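Local atomic coordinates of glycine betaine/carnitine/choline ABC transporter (Staphylococcus aureus subsp. aureus Mu50, PDB entry 3O66), a protein that probably binds glycine betaine, carnitine, choline or a related quaternary ammonium compound as the substrate-binding component of an ABC-type uptake system. Residues Met27-Ile40 with His234-Ile248. Numbering follows the deposited sequence. Where two conformers were deposited one is given.
Sequences MLRLLIEHDTHGKI and HPELKTTINKLTGKI
The CD1 methyl of I40 sits over one face of the H234 imidazole, a CH-pi contact 4.0 Å from the ring centroid and displaced toward ND1, which lies 3.8 Å from that methyl. At the H34 ring K243 of 234-248 comes in at the edge instead, NZ near the ring plane; H34 also stacks with Y280 and hydrogen-bonds through NE2 to D282. The carboxylate of D35 is gripped at both oxygens. D35 OD1 takes K243 NZ on its syn lone pair, a salt bridge of 2.8 Å, while D35 OD2 uses its anti lone pair for T240 OG1 at 2.7 Å, an arrangement that fixes the rotation of the group. K243 NZ has a second acid in D282 and also bonds to Y280 O, so its positive charge is probably shared between D35 and the C-terminal residue D282.

Alongside this polar cluster the packing is largely aliphatic. With T240 OG1 beside the backbone N (chi1 -65°) and facing D35, CG2 is left to pack on I32 CG1 and L31 CG. L31 and L244 meet tip to tip, L31 CD2 to L244 CG at 3.7 Å, and I32 CG2 crosses L237 CD2 at about a right angle. Selenomethionine M27, bent at chi3 (-69°), places SE against both L244 CD1 and I248 CD1, 3.9 Å from the latter.

The axes of helices 27-35 and 236-242 cross obliquely, 128° between their N-to-C directions, with a closest approach of 9.8 Å, within one lobe of a periplasmic-binding-protein fold. L28 and I32 also reach I65 of strand 65-70, I241 packs on strand 222-227, and M27 touches helix 267-277.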
# COMPACT_ATOMS: atom_id res chain seq x y z
N MSE A 27 12.54 -5.70 -5.28
CA MSE A 27 12.07 -6.20 -6.56
C MSE A 27 12.54 -5.27 -7.67
O MSE A 27 13.07 -5.75 -8.68
CB MSE A 27 10.54 -6.36 -6.54
CG MSE A 27 9.94 -7.11 -7.67
SE MSE A 27 7.98 -7.04 -7.47
CE MSE A 27 7.69 -8.16 -5.88
N LEU A 28 12.45 -3.96 -7.44
CA LEU A 28 12.98 -2.98 -8.41
C LEU A 28 14.48 -3.13 -8.54
O LEU A 28 15.02 -3.08 -9.65
CB LEU A 28 12.64 -1.54 -8.00
CG LEU A 28 11.18 -1.13 -8.18
CD1 LEU A 28 10.95 0.23 -7.52
CD2 LEU A 28 10.77 -1.09 -9.65
N ARG A 29 15.17 -3.35 -7.42
CA ARG A 29 16.64 -3.46 -7.46
C ARG A 29 17.05 -4.65 -8.34
O ARG A 29 17.95 -4.54 -9.21
CB ARG A 29 17.23 -3.61 -6.04
CG ARG A 29 18.72 -3.96 -6.03
CD ARG A 29 19.21 -4.19 -4.59
NE ARG A 29 18.64 -5.40 -3.97
CZ ARG A 29 19.12 -6.63 -4.12
NH1 ARG A 29 20.21 -6.84 -4.86
NH2 ARG A 29 18.53 -7.65 -3.51
N LEU A 30 16.41 -5.79 -8.09
CA LEU A 30 16.72 -7.01 -8.82
C LEU A 30 16.31 -6.93 -10.27
O LEU A 30 16.99 -7.46 -11.15
CB LEU A 30 16.14 -8.25 -8.12
CG LEU A 30 16.74 -8.62 -6.75
CD1 LEU A 30 15.77 -9.51 -5.97
CD2 LEU A 30 18.15 -9.30 -6.85
N LEU A 31 15.19 -6.26 -10.54
CA LEU A 31 14.69 -6.18 -11.89
C LEU A 31 15.60 -5.26 -12.71
O LEU A 31 15.90 -5.56 -13.86
CB LEU A 31 13.25 -5.67 -11.89
CG LEU A 31 12.53 -5.64 -13.23
CD1 LEU A 31 12.51 -7.00 -13.91
CD2 LEU A 31 11.10 -5.12 -12.99
N ILE A 32 16.07 -4.16 -12.11
CA ILE A 32 17.02 -3.27 -12.78
C ILE A 32 18.34 -4.00 -13.04
O ILE A 32 18.88 -3.93 -14.15
CB ILE A 32 17.24 -1.97 -11.99
CG1 ILE A 32 15.93 -1.14 -12.04
CG2 ILE A 32 18.46 -1.19 -12.51
CD1 ILE A 32 15.84 -0.09 -10.94
N GLU A 33 18.85 -4.71 -12.04
CA GLU A 33 20.04 -5.54 -12.29
C GLU A 33 19.82 -6.47 -13.47
O GLU A 33 20.71 -6.64 -14.33
CB GLU A 33 20.46 -6.34 -11.05
CG GLU A 33 21.02 -5.47 -9.95
CD GLU A 33 21.42 -6.25 -8.70
OE1 GLU A 33 21.92 -7.39 -8.85
OE2 GLU A 33 21.25 -5.71 -7.58
N HIS A 34 18.65 -7.11 -13.49
CA HIS A 34 18.33 -8.09 -14.54
C HIS A 34 18.27 -7.43 -15.92
O HIS A 34 18.97 -7.86 -16.85
CB HIS A 34 17.02 -8.83 -14.23
CG HIS A 34 16.57 -9.76 -15.33
ND1 HIS A 34 17.10 -11.02 -15.52
CD2 HIS A 34 15.65 -9.59 -16.31
CE1 HIS A 34 16.51 -11.60 -16.56
NE2 HIS A 34 15.63 -10.75 -17.06
N ASP A 35 17.46 -6.38 -16.06
CA ASP A 35 17.29 -5.74 -17.36
C ASP A 35 18.57 -5.09 -17.90
O ASP A 35 18.74 -5.01 -19.13
CB ASP A 35 16.18 -4.69 -17.32
CG ASP A 35 14.80 -5.30 -17.35
OD1 ASP A 35 14.66 -6.54 -17.36
OD2 ASP A 35 13.84 -4.52 -17.36
N THR A 36 19.45 -4.63 -17.01
CA THR A 36 20.69 -3.94 -17.42
C THR A 36 21.89 -4.87 -17.44
O THR A 36 23.01 -4.43 -17.62
CB THR A 36 21.00 -2.70 -16.54
OG1 THR A 36 21.37 -3.14 -15.22
CG2 THR A 36 19.78 -1.76 -16.45
N HIS A 37 21.64 -6.16 -17.25
CA HIS A 37 22.71 -7.18 -17.18
C HIS A 37 23.82 -6.80 -16.21
O HIS A 37 25.01 -6.99 -16.52
CB HIS A 37 23.28 -7.48 -18.58
CG HIS A 37 22.24 -7.65 -19.63
ND1 HIS A 37 22.02 -6.71 -20.62
CD2 HIS A 37 21.33 -8.64 -19.85
CE1 HIS A 37 21.04 -7.11 -21.40
NE2 HIS A 37 20.60 -8.28 -20.96
N GLY A 38 23.45 -6.28 -15.04
CA GLY A 38 24.43 -5.89 -14.02
C GLY A 38 25.13 -4.54 -14.23
O GLY A 38 25.93 -4.13 -13.40
N LYS A 39 24.82 -3.85 -15.31
CA LYS A 39 25.38 -2.51 -15.55
C LYS A 39 24.91 -1.49 -14.51
O LYS A 39 25.68 -0.62 -14.09
CB LYS A 39 25.03 -2.04 -16.95
CG LYS A 39 25.83 -2.74 -18.02
CD LYS A 39 25.15 -2.62 -19.38
CE LYS A 39 26.10 -3.04 -20.49
NZ LYS A 39 25.50 -2.67 -21.80
N ILE A 40 23.66 -1.59 -14.09
CA ILE A 40 23.18 -0.79 -12.98
C ILE A 40 22.84 -1.72 -11.81
O ILE A 40 22.04 -2.63 -11.95
CB ILE A 40 21.98 0.09 -13.39
CG1 ILE A 40 22.39 0.98 -14.58
CG2 ILE A 40 21.45 0.90 -12.18
CD1 ILE A 40 21.26 1.85 -15.17
N HIS A 234 18.86 7.62 -17.95
CA HIS A 234 18.71 6.22 -18.34
C HIS A 234 17.26 5.91 -18.75
O HIS A 234 16.52 5.31 -17.96
CB HIS A 234 19.09 5.30 -17.17
CG HIS A 234 20.48 5.49 -16.68
ND1 HIS A 234 21.58 5.00 -17.36
CD2 HIS A 234 20.97 6.12 -15.58
CE1 HIS A 234 22.68 5.33 -16.71
NE2 HIS A 234 22.34 6.02 -15.63
N PRO A 235 16.86 6.30 -19.98
CA PRO A 235 15.48 6.10 -20.45
C PRO A 235 14.96 4.67 -20.29
O PRO A 235 13.75 4.50 -20.12
CB PRO A 235 15.55 6.45 -21.94
CG PRO A 235 16.71 7.39 -22.05
CD PRO A 235 17.70 6.95 -21.02
N GLU A 236 15.87 3.70 -20.32
CA GLU A 236 15.52 2.27 -20.23
C GLU A 236 14.87 1.89 -18.91
O GLU A 236 14.12 0.91 -18.83
CB GLU A 236 16.76 1.38 -20.50
CG GLU A 236 17.96 1.54 -19.52
CD GLU A 236 18.91 2.70 -19.83
OE1 GLU A 236 18.57 3.62 -20.60
OE2 GLU A 236 20.04 2.68 -19.29
N LEU A 237 15.16 2.68 -17.87
CA LEU A 237 14.65 2.39 -16.54
C LEU A 237 13.16 2.62 -16.48
O LEU A 237 12.49 1.99 -15.68
CB LEU A 237 15.36 3.20 -15.46
CG LEU A 237 16.85 2.91 -15.26
CD1 LEU A 237 17.38 3.83 -14.16
CD2 LEU A 237 17.08 1.43 -14.92
N LYS A 238 12.64 3.54 -17.29
CA LYS A 238 11.19 3.78 -17.29
C LYS A 238 10.46 2.54 -17.81
O LYS A 238 9.43 2.15 -17.28
CB LYS A 238 10.87 4.99 -18.16
CG LYS A 238 9.41 5.41 -18.14
CD LYS A 238 9.31 6.76 -18.90
CE LYS A 238 7.91 7.10 -19.34
NZ LYS A 238 7.01 7.16 -18.16
N THR A 239 11.03 1.92 -18.84
CA THR A 239 10.51 0.65 -19.38
C THR A 239 10.61 -0.46 -18.33
O THR A 239 9.65 -1.22 -18.13
CB THR A 239 11.29 0.24 -20.63
OG1 THR A 239 11.13 1.25 -21.62
CG2 THR A 239 10.80 -1.08 -21.17
N THR A 240 11.77 -0.54 -17.67
CA THR A 240 11.96 -1.49 -16.57
C THR A 240 10.91 -1.35 -15.46
O THR A 240 10.19 -2.31 -15.12
CB THR A 240 13.40 -1.41 -16.02
OG1 THR A 240 14.31 -1.85 -17.05
CG2 THR A 240 13.56 -2.32 -14.83
N ILE A 241 10.80 -0.15 -14.89
CA ILE A 241 9.84 0.08 -13.81
C ILE A 241 8.41 -0.24 -14.27
O ILE A 241 7.68 -0.92 -13.55
CB ILE A 241 9.98 1.50 -13.24
CG1 ILE A 241 11.38 1.69 -12.60
CG2 ILE A 241 8.82 1.81 -12.24
CD1 ILE A 241 11.84 3.18 -12.47
N ASN A 242 8.04 0.20 -15.47
CA ASN A 242 6.71 -0.11 -16.02
C ASN A 242 6.41 -1.59 -16.20
O ASN A 242 5.26 -1.95 -16.33
CB ASN A 242 6.46 0.65 -17.32
CG ASN A 242 5.90 2.06 -17.09
OD1 ASN A 242 6.34 3.02 -17.73
ND2 ASN A 242 4.93 2.19 -16.17
N LYS A 243 7.42 -2.44 -16.18
CA LYS A 243 7.17 -3.88 -16.25
C LYS A 243 6.32 -4.33 -15.06
O LYS A 243 5.61 -5.31 -15.16
CB LYS A 243 8.47 -4.66 -16.22
CG LYS A 243 9.22 -4.83 -17.52
CD LYS A 243 10.49 -5.64 -17.14
CE LYS A 243 10.93 -6.52 -18.24
NZ LYS A 243 12.02 -7.44 -17.84
N LEU A 244 6.42 -3.63 -13.92
CA LEU A 244 5.70 -4.03 -12.72
C LEU A 244 4.29 -3.43 -12.63
O LEU A 244 3.55 -3.79 -11.73
CB LEU A 244 6.51 -3.69 -11.46
CG LEU A 244 7.85 -4.48 -11.31
CD1 LEU A 244 8.55 -4.12 -10.01
CD2 LEU A 244 7.62 -5.95 -11.34
N THR A 245 3.94 -2.53 -13.54
CA THR A 245 2.63 -1.87 -13.51
C THR A 245 1.48 -2.89 -13.67
O THR A 245 1.46 -3.63 -14.66
CB THR A 245 2.56 -0.79 -14.61
OG1 THR A 245 3.50 0.25 -14.30
CG2 THR A 245 1.14 -0.20 -14.74
N GLY A 246 0.54 -2.93 -12.72
CA GLY A 246 -0.55 -3.91 -12.70
C GLY A 246 -0.21 -5.33 -12.26
O GLY A 246 -1.10 -6.18 -12.15
N LYS A 247 1.07 -5.63 -11.99
CA LYS A 247 1.48 -7.02 -11.70
C LYS A 247 1.31 -7.55 -10.26
O LYS A 247 1.59 -8.74 -9.97
CB LYS A 247 2.91 -7.28 -12.19
CG LYS A 247 3.23 -6.78 -13.60
CD LYS A 247 2.48 -7.53 -14.75
CE LYS A 247 2.45 -6.67 -16.04
NZ LYS A 247 3.83 -6.60 -16.70
N ILE A 248 0.88 -6.68 -9.36
CA ILE A 248 0.65 -7.08 -7.98
C ILE A 248 -0.73 -6.66 -7.54
O ILE A 248 -0.95 -5.47 -7.22
CB ILE A 248 1.74 -6.51 -7.02
CG1 ILE A 248 3.15 -6.73 -7.59
CG2 ILE A 248 1.61 -7.14 -5.63
CD1 ILE A 248 4.27 -6.18 -6.72